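Local coordinates for protein oxidoreductase (Listeria innocua, PDB 3E18) that binds NAD through a Rossmann-fold domain and is probably a dehydrogenase of the Gfo/Idh/MocA family, its substrate unknown, at residues Val32-Phe36 / Leu51-Tyr57; Ala24-Leu30 / Tyr308-Val312. All coordinates share one frame; numbering follows the deposited sequence.

Both contacts dress the same strand-helix unit of the NAD-binding Rossmann domain, where helix 15-25 leads through a short turn into strand 30-36. Contact 1 lays residues 51-57 along the outer side of that edge strand; contact 2 packs helix 307-315, from late in the chain, against the turn between helix and strand. Their centres are 18 Å apart, and they meet where V32 CG2 lies 3.8 Å from S25 OG. Contact 1 reaches the cofactor itself through F36, whereas the Y308 side chain of contact 2 stays about 10 Å from NAD. Along the sequence, contact 1 is nested within the long loop that contact 2 closes.

Contact 1. Residues Val32-Phe36 / Leu51-Tyr57; sequences VHGVF and LKIYESY. With NAD (nicotinamide-adenine-dinucleotide), chain E.
F36, at the end of the second strand of the Rossmann sheet, sets one face of its ring against the backbone at S56 and Y57, while a single beta bridge joins V35 to I53 at this sheet edge. V35 N donates to K52 O (2.8 Å, bent at 135°), and Y54 N returns a straighter bond to V35 O at 165°. K52 O comes within 3.1 Å of G34 CA, on the side where a CB would point, and the Y54 ring edge lies close too; glycine suits the spot, having no side chain.

K52 runs alongside H33, its CB and CD against H33 O, its charged end led outward. Y54 crosses H33 at about a right angle: its OH reaches the imidazole edge, 3.2 Å from CD2, but is hydrogen-bonded to D63, while H33 ND1 bonds Q7. V35 CG2 meets L51 CD1, both branched aliphatics.

With CG anti to the backbone N (chi1 176°), the F36 ring extends to the loop, and Y57 N sits 3.5 Å above its centre. Y54 O lies in plane at the ring edge, buried without a polar partner. The flat aromatic also serves the cofactor pocket: F36 CE2 approaches C2A of the NAD adenine to 3.7 Å.

Contact 2. Residues Ala24-Leu30 / Tyr308-Val312; sequences ASAADNL and YNNFV
A24, near the C-terminal end of helix 15-25, presents its CA to one face of the Y308 ring, a CH-pi contact 4.0 Å from the centroid and 15° off the normal. Its methyl touches the same ring at CZ, and so small a residue lets the helix come down close on the aromatic. The phenol OH is hydrogen-bonded to H20, on the same helix.

Further along, the backbone carbonyl of A26 takes a bond from a water that also donates to D28 OD1 and accepts from N309 ND2. A27 points its methyl at the incoming helix, 3.8 Å from Y308 CB and also close to N309 OD1, so the small side chain lets turn and helix approach closely.

D28 supplies the direct polar link: its N donates to N309 OD1 (2.9 Å, 168°), in the plane of the amide carbonyl. N309 CG is anti to its own carbonyl carbon (chi1 -79°), which swings the amide across to the turn. The amide suits this place because it can accept and donate at once. A second water, donating to N309 OD1 and accepting from N29 N, ties in the next residue.

L30 begins the strand and returns to apolar packing. Its CD2 lies 3.5 Å from Y308 CD2, while its CB meets V312 CG2 at 3.9 Å, and both L30 and V312 also touch Y6 on strand 6-11. A helix from far along the chain thus packs against the alpha-to-beta turn of the first beta-alpha-beta unit of an NAD-binding Rossmann fold.

Contact 1. Residues Val32-Phe36 / Leu51-Tyr57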
loop_
_atom_site.group_PDB
_atom_site.type_symbol
_atom_site.label_atom_id
_atom_site.label_comp_id
_atom_site.label_asym_id
_atom_site.label_seq_id
_atom_site.Cartn_x
_atom_site.Cartn_y
_atom_site.Cartn_z
ATOM N N VAL A 32 -11.026 41.000 -11.493
ATOM C CA VAL A 32 -10.200 41.319 -10.349
ATOM C C VAL A 32 -10.229 42.827 -10.162
ATOM O O VAL A 32 -9.699 43.579 -10.981
ATOM C CB VAL A 32 -8.738 40.835 -10.518
ATOM C CG1 VAL A 32 -7.928 41.173 -9.285
ATOM C CG2 VAL A 32 -8.690 39.332 -10.796
ATOM N N HIS A 33 -10.862 43.257 -9.081
ATOM C CA HIS A 33 -10.979 44.676 -8.763
ATOM C C HIS A 33 -9.675 45.214 -8.206
ATOM O O HIS A 33 -9.351 46.387 -8.380
ATOM C CB HIS A 33 -12.088 44.885 -7.744
ATOM C CG HIS A 33 -12.587 46.294 -7.674
ATOM N ND1 HIS A 33 -13.478 46.813 -8.589
ATOM C CD2 HIS A 33 -12.331 47.288 -6.793
ATOM C CE1 HIS A 33 -13.747 48.068 -8.275
ATOM N NE2 HIS A 33 -13.062 48.380 -7.189
ATOM N N GLY A 34 -8.934 44.349 -7.525
ATOM C CA GLY A 34 -7.690 44.745 -6.897
ATOM C C GLY A 34 -7.096 43.734 -5.934
ATOM O O GLY A 34 -7.545 42.586 -5.850
ATOM N N VAL A 35 -6.085 44.184 -5.196
ATOM C CA VAL A 35 -5.226 43.307 -4.412
ATOM C C VAL A 35 -4.914 43.914 -3.041
ATOM O O VAL A 35 -4.616 45.101 -2.933
ATOM C CB VAL A 35 -3.874 43.052 -5.155
ATOM C CG1 VAL A 35 -2.857 42.386 -4.244
ATOM C CG2 VAL A 35 -4.080 42.226 -6.412
ATOM N N PHE A 36 -4.985 43.093 -1.995
ATOM C CA PHE A 36 -4.351 43.425 -0.724
ATOM C C PHE A 36 -3.355 42.354 -0.297
ATOM O O PHE A 36 -3.623 41.154 -0.416
ATOM C CB PHE A 36 -5.380 43.645 0.396
ATOM C CG PHE A 36 -4.749 43.900 1.738
ATOM C CD1 PHE A 36 -4.060 45.089 1.981
ATOM C CD2 PHE A 36 -4.792 42.932 2.739
ATOM C CE1 PHE A 36 -3.432 45.314 3.200
ATOM C CE2 PHE A 36 -4.178 43.157 3.970
ATOM C CZ PHE A 36 -3.498 44.350 4.198
ATOM N N LEU A 51 -2.322 46.406 -11.262
ATOM C CA LEU A 51 -3.493 46.044 -10.437
ATOM C C LEU A 51 -3.740 47.090 -9.356
ATOM O O LEU A 51 -2.788 47.625 -8.785
ATOM C CB LEU A 51 -3.287 44.669 -9.779
ATOM C CG LEU A 51 -3.038 43.458 -10.682
ATOM C CD1 LEU A 51 -2.426 42.304 -9.892
ATOM C CD2 LEU A 51 -4.320 43.016 -11.388
ATOM N N LYS A 52 -5.012 47.385 -9.082
ATOM C CA LYS A 52 -5.371 48.287 -7.978
ATOM C C LYS A 52 -4.944 47.665 -6.650
ATOM O O LYS A 52 -5.151 46.467 -6.424
ATOM C CB LYS A 52 -6.875 48.551 -7.954
ATOM C CG LYS A 52 -7.326 49.564 -6.902
ATOM C CD LYS A 52 -8.735 49.260 -6.406
ATOM C CE LYS A 52 -9.390 50.490 -5.769
ATOM N NZ LYS A 52 -8.510 51.182 -4.773
ATOM N N ILE A 53 -4.332 48.470 -5.784
ATOM C CA ILE A 53 -3.944 47.984 -4.456
ATOM C C ILE A 53 -4.598 48.738 -3.305
ATOM O O ILE A 53 -4.787 49.956 -3.369
ATOM C CB ILE A 53 -2.411 47.909 -4.267
ATOM C CG1 ILE A 53 -1.750 49.256 -4.571
ATOM C CG2 ILE A 53 -1.831 46.795 -5.143
ATOM C CD1 ILE A 53 -0.362 49.410 -3.971
ATOM N N TYR A 54 -4.974 47.991 -2.272
ATOM C CA TYR A 54 -5.577 48.553 -1.081
ATOM C C TYR A 54 -4.526 48.644 0.001
ATOM O O TYR A 54 -3.636 47.799 0.070
ATOM C CB TYR A 54 -6.727 47.669 -0.604
ATOM C CG TYR A 54 -7.960 47.736 -1.466
ATOM C CD1 TYR A 54 -9.023 48.578 -1.130
ATOM C CD2 TYR A 54 -8.082 46.940 -2.603
ATOM C CE1 TYR A 54 -10.169 48.639 -1.920
ATOM C CE2 TYR A 54 -9.216 46.989 -3.394
ATOM C CZ TYR A 54 -10.258 47.843 -3.045
ATOM O OH TYR A 54 -11.383 47.887 -3.827
ATOM N N GLU A 55 -4.634 49.666 0.848
ATOM C CA GLU A 55 -3.666 49.884 1.926
ATOM C C GLU A 55 -3.936 49.019 3.161
ATOM O O GLU A 55 -3.036 48.784 3.972
ATOM C CB GLU A 55 -3.605 51.367 2.320
ATOM C CG GLU A 55 -3.094 52.303 1.217
ATOM C CD GLU A 55 -1.667 51.989 0.778
ATOM O OE1 GLU A 55 -0.781 51.860 1.651
ATOM O OE2 GLU A 55 -1.434 51.875 -0.445
ATOM N N SER A 56 -5.173 48.552 3.301
ATOM C CA SER A 56 -5.554 47.731 4.440
ATOM C C SER A 56 -6.664 46.764 4.060
ATOM O O SER A 56 -7.397 46.990 3.100
ATOM C CB SER A 56 -6.005 48.610 5.609
ATOM O OG SER A 56 -7.245 49.227 5.316
ATOM N N TYR A 57 -6.791 45.689 4.830
ATOM C CA TYR A 57 -7.877 44.743 4.624
ATOM C C TYR A 57 -9.203 45.402 4.992
ATOM O O TYR A 57 -10.203 45.217 4.307
ATOM C CB TYR A 57 -7.632 43.455 5.415
ATOM C CG TYR A 57 -8.642 42.365 5.139
ATOM C CD1 TYR A 57 -8.876 41.912 3.836
ATOM C CD2 TYR A 57 -9.354 41.775 6.183
ATOM C CE1 TYR A 57 -9.818 40.904 3.585
ATOM C CE2 TYR A 57 -10.284 40.761 5.940
ATOM C CZ TYR A 57 -10.502 40.333 4.637
ATOM O OH TYR A 57 -11.415 39.334 4.377
HETATM P PA NAD E . 2.685 32.351 -0.174
HETATM O O1A NAD E . 3.381 32.236 -1.475
HETATM O O2A NAD E . 3.585 32.358 0.993
HETATM O O5B NAD E . 1.744 33.652 -0.169
HETATM C C5B NAD E . 0.906 34.010 0.908
HETATM C C4B NAD E . 0.746 35.526 0.867
HETATM O O4B NAD E . -0.187 35.962 1.839
HETATM C C3B NAD E . 2.068 36.225 1.169
HETATM O O3B NAD E . 2.343 37.147 0.141
HETATM C C2B NAD E . 1.815 36.934 2.484
HETATM O O2B NAD E . 2.511 38.155 2.589
HETATM C C1B NAD E . 0.310 37.126 2.465
HETATM N N9A NAD E . -0.282 37.261 3.805
HETATM C C8A NAD E . 0.090 36.615 4.959
HETATM N N7A NAD E . -0.727 37.019 5.961
HETATM C C5A NAD E . -1.607 37.917 5.458
HETATM C C6A NAD E . -2.640 38.645 6.037
HETATM N N6A NAD E . -3.013 38.370 7.286
HETATM N N1A NAD E . -3.386 39.511 5.252
HETATM C C2A NAD E . -3.109 39.659 3.907
HETATM N N3A NAD E . -2.080 38.935 3.341
HETATM C C4A NAD E . -1.340 38.080 4.103
HETATM O O3 NAD E . 1.628 31.131 -0.038
HETATM P PN NAD E . 0.969 30.352 -1.263
HETATM O O1N NAD E . 1.826 29.196 -1.639
HETATM O O2N NAD E . 0.498 31.302 -2.297
HETATM O O5D NAD E . -0.345 29.696 -0.545
HETATM C C5D NAD E . -1.360 30.473 0.053
HETATM C C4D NAD E . -2.642 29.623 0.206
HETATM O O4D NAD E . -2.963 29.011 -1.031
HETATM C C3D NAD E . -2.493 28.484 1.199
HETATM O O3D NAD E . -3.738 28.259 1.843
HETATM C C2D NAD E . -2.184 27.267 0.352
HETATM O O2D NAD E . -2.693 26.104 0.965
HETATM C C1D NAD E . -2.940 27.589 -0.929
HETATM N N1N NAD E . -2.411 26.958 -2.168
HETATM C C2N NAD E . -3.291 26.209 -2.897
HETATM C C3N NAD E . -2.914 25.577 -4.077
HETATM C C7N NAD E . -3.980 24.972 -4.939
HETATM O O7N NAD E . -3.603 24.158 -6.017
HETATM N N7N NAD E . -5.268 25.220 -4.688
HETATM C C4N NAD E . -1.604 25.738 -4.550
HETATM C C5N NAD E . -0.707 26.517 -3.814
HETATM C C6N NAD E . -1.125 27.130 -2.627
#

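Contact 2. Residues Ala24-Leu30 / Tyr308-Val312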
loop_
_atom_site.group_PDB
_atom_site.type_symbol
_atom_site.label_atom_id
_atom_site.label_comp_id
_atom_site.label_asym_id
_atom_site.label_seq_id
_atom_site.Cartn_x
_atom_site.Cartn_y
_atom_site.Cartn_z
ATOM N N ALA A 24 -9.397 33.978 -12.051
ATOM C CA ALA A 24 -10.660 34.714 -11.910
ATOM C C ALA A 24 -11.008 35.539 -13.163
ATOM O O ALA A 24 -12.180 35.634 -13.543
ATOM C CB ALA A 24 -10.625 35.597 -10.672
ATOM N N SER A 25 -9.986 36.106 -13.808
ATOM C CA SER A 25 -10.155 36.868 -15.059
ATOM C C SER A 25 -10.693 36.050 -16.236
ATOM O O SER A 25 -11.320 36.603 -17.141
ATOM C CB SER A 25 -8.836 37.506 -15.475
ATOM O OG SER A 25 -8.416 38.459 -14.522
ATOM N N ALA A 26 -10.440 34.742 -16.221
ATOM C CA ALA A 26 -10.902 33.843 -17.274
ATOM C C ALA A 26 -12.391 33.523 -17.166
ATOM O O ALA A 26 -12.977 32.972 -18.099
ATOM C CB ALA A 26 -10.078 32.558 -17.271
ATOM N N ALA A 27 -13.002 33.858 -16.034
ATOM C CA ALA A 27 -14.433 33.619 -15.837
ATOM C C ALA A 27 -15.242 34.669 -16.595
ATOM O O ALA A 27 -14.734 35.745 -16.877
ATOM C CB ALA A 27 -14.780 33.643 -14.364
ATOM N N ASP A 28 -16.496 34.353 -16.908
ATOM C CA ASP A 28 -17.339 35.225 -17.739
ATOM C C ASP A 28 -17.681 36.564 -17.097
ATOM O O ASP A 28 -17.340 37.613 -17.651
ATOM C CB ASP A 28 -18.616 34.504 -18.184
ATOM C CG ASP A 28 -18.333 33.344 -19.113
ATOM O OD1 ASP A 28 -17.328 33.414 -19.854
ATOM O OD2 ASP A 28 -19.108 32.360 -19.095
ATOM N N ASN A 29 -18.334 36.537 -15.938
ATOM C CA ASN A 29 -18.816 37.773 -15.318
ATOM C C ASN A 29 -18.211 38.053 -13.948
ATOM O O ASN A 29 -18.920 38.201 -12.949
ATOM C CB ASN A 29 -20.341 37.768 -15.238
ATOM C CG ASN A 29 -20.989 37.857 -16.599
ATOM O OD1 ASN A 29 -20.741 38.801 -17.357
ATOM N ND2 ASN A 29 -21.826 36.875 -16.920
ATOM N N LEU A 30 -16.888 38.119 -13.922
ATOM C CA LEU A 30 -16.133 38.312 -12.710
ATOM C C LEU A 30 -14.836 38.953 -13.125
ATOM O O LEU A 30 -14.221 38.524 -14.088
ATOM C CB LEU A 30 -15.839 36.957 -12.070
ATOM C CG LEU A 30 -15.001 36.909 -10.790
ATOM C CD1 LEU A 30 -15.852 37.164 -9.553
ATOM C CD2 LEU A 30 -14.382 35.548 -10.706
ATOM N N TYR A 308 -14.614 28.981 -11.172
ATOM C CA TYR A 308 -15.020 30.374 -11.054
ATOM C C TYR A 308 -16.314 30.718 -11.778
ATOM O O TYR A 308 -17.034 31.604 -11.326
ATOM C CB TYR A 308 -13.886 31.304 -11.489
ATOM C CG TYR A 308 -12.972 31.712 -10.360
ATOM C CD1 TYR A 308 -11.631 31.336 -10.352
ATOM C CD2 TYR A 308 -13.450 32.480 -9.290
ATOM C CE1 TYR A 308 -10.786 31.721 -9.321
ATOM C CE2 TYR A 308 -12.614 32.872 -8.263
ATOM C CZ TYR A 308 -11.281 32.495 -8.288
ATOM O OH TYR A 308 -10.449 32.881 -7.270
ATOM N N ASN A 309 -16.639 30.007 -12.863
ATOM C CA ASN A 309 -17.929 30.206 -13.521
ATOM C C ASN A 309 -19.041 29.600 -12.698
ATOM O O ASN A 309 -20.152 30.132 -12.640
ATOM C CB ASN A 309 -17.947 29.637 -14.942
ATOM C CG ASN A 309 -17.256 30.548 -15.936
ATOM O OD1 ASN A 309 -17.249 31.768 -15.780
ATOM N ND2 ASN A 309 -16.672 29.959 -16.966
ATOM N N ASN A 310 -18.730 28.497 -12.038
ATOM C CA ASN A 310 -19.690 27.919 -11.103
ATOM C C ASN A 310 -19.954 28.828 -9.886
ATOM O O ASN A 310 -21.096 28.949 -9.436
ATOM C CB ASN A 310 -19.223 26.555 -10.630
ATOM C CG ASN A 310 -20.174 25.950 -9.629
ATOM O OD1 ASN A 310 -19.792 25.616 -8.509
ATOM N ND2 ASN A 310 -21.429 25.866 -10.006
ATOM N N PHE A 311 -18.892 29.413 -9.338
ATOM C CA PHE A 311 -18.979 30.389 -8.243
ATOM C C PHE A 311 -19.918 31.555 -8.617
ATOM O O PHE A 311 -20.808 31.895 -7.843
ATOM C CB PHE A 311 -17.579 30.919 -7.872
ATOM C CG PHE A 311 -17.586 32.001 -6.806
ATOM C CD1 PHE A 311 -17.920 31.702 -5.486
ATOM C CD2 PHE A 311 -17.240 33.314 -7.127
ATOM C CE1 PHE A 311 -17.932 32.701 -4.502
ATOM C CE2 PHE A 311 -17.238 34.317 -6.153
ATOM C CZ PHE A 311 -17.588 34.012 -4.842
ATOM N N VAL A 312 -19.725 32.125 -9.810
ATOM C CA VAL A 312 -20.615 33.172 -10.354
ATOM C C VAL A 312 -22.064 32.697 -10.497
ATOM O O VAL A 312 -22.998 33.408 -10.101
ATOM C CB VAL A 312 -20.067 33.753 -11.669
ATOM C CG1 VAL A 312 -21.042 34.750 -12.286
ATOM C CG2 VAL A 312 -18.766 34.453 -11.403
HETATM O O HOH W 1 -15.102 31.680 -18.866
HETATM O O HOH W 2 -18.942 34.004 -14.919
#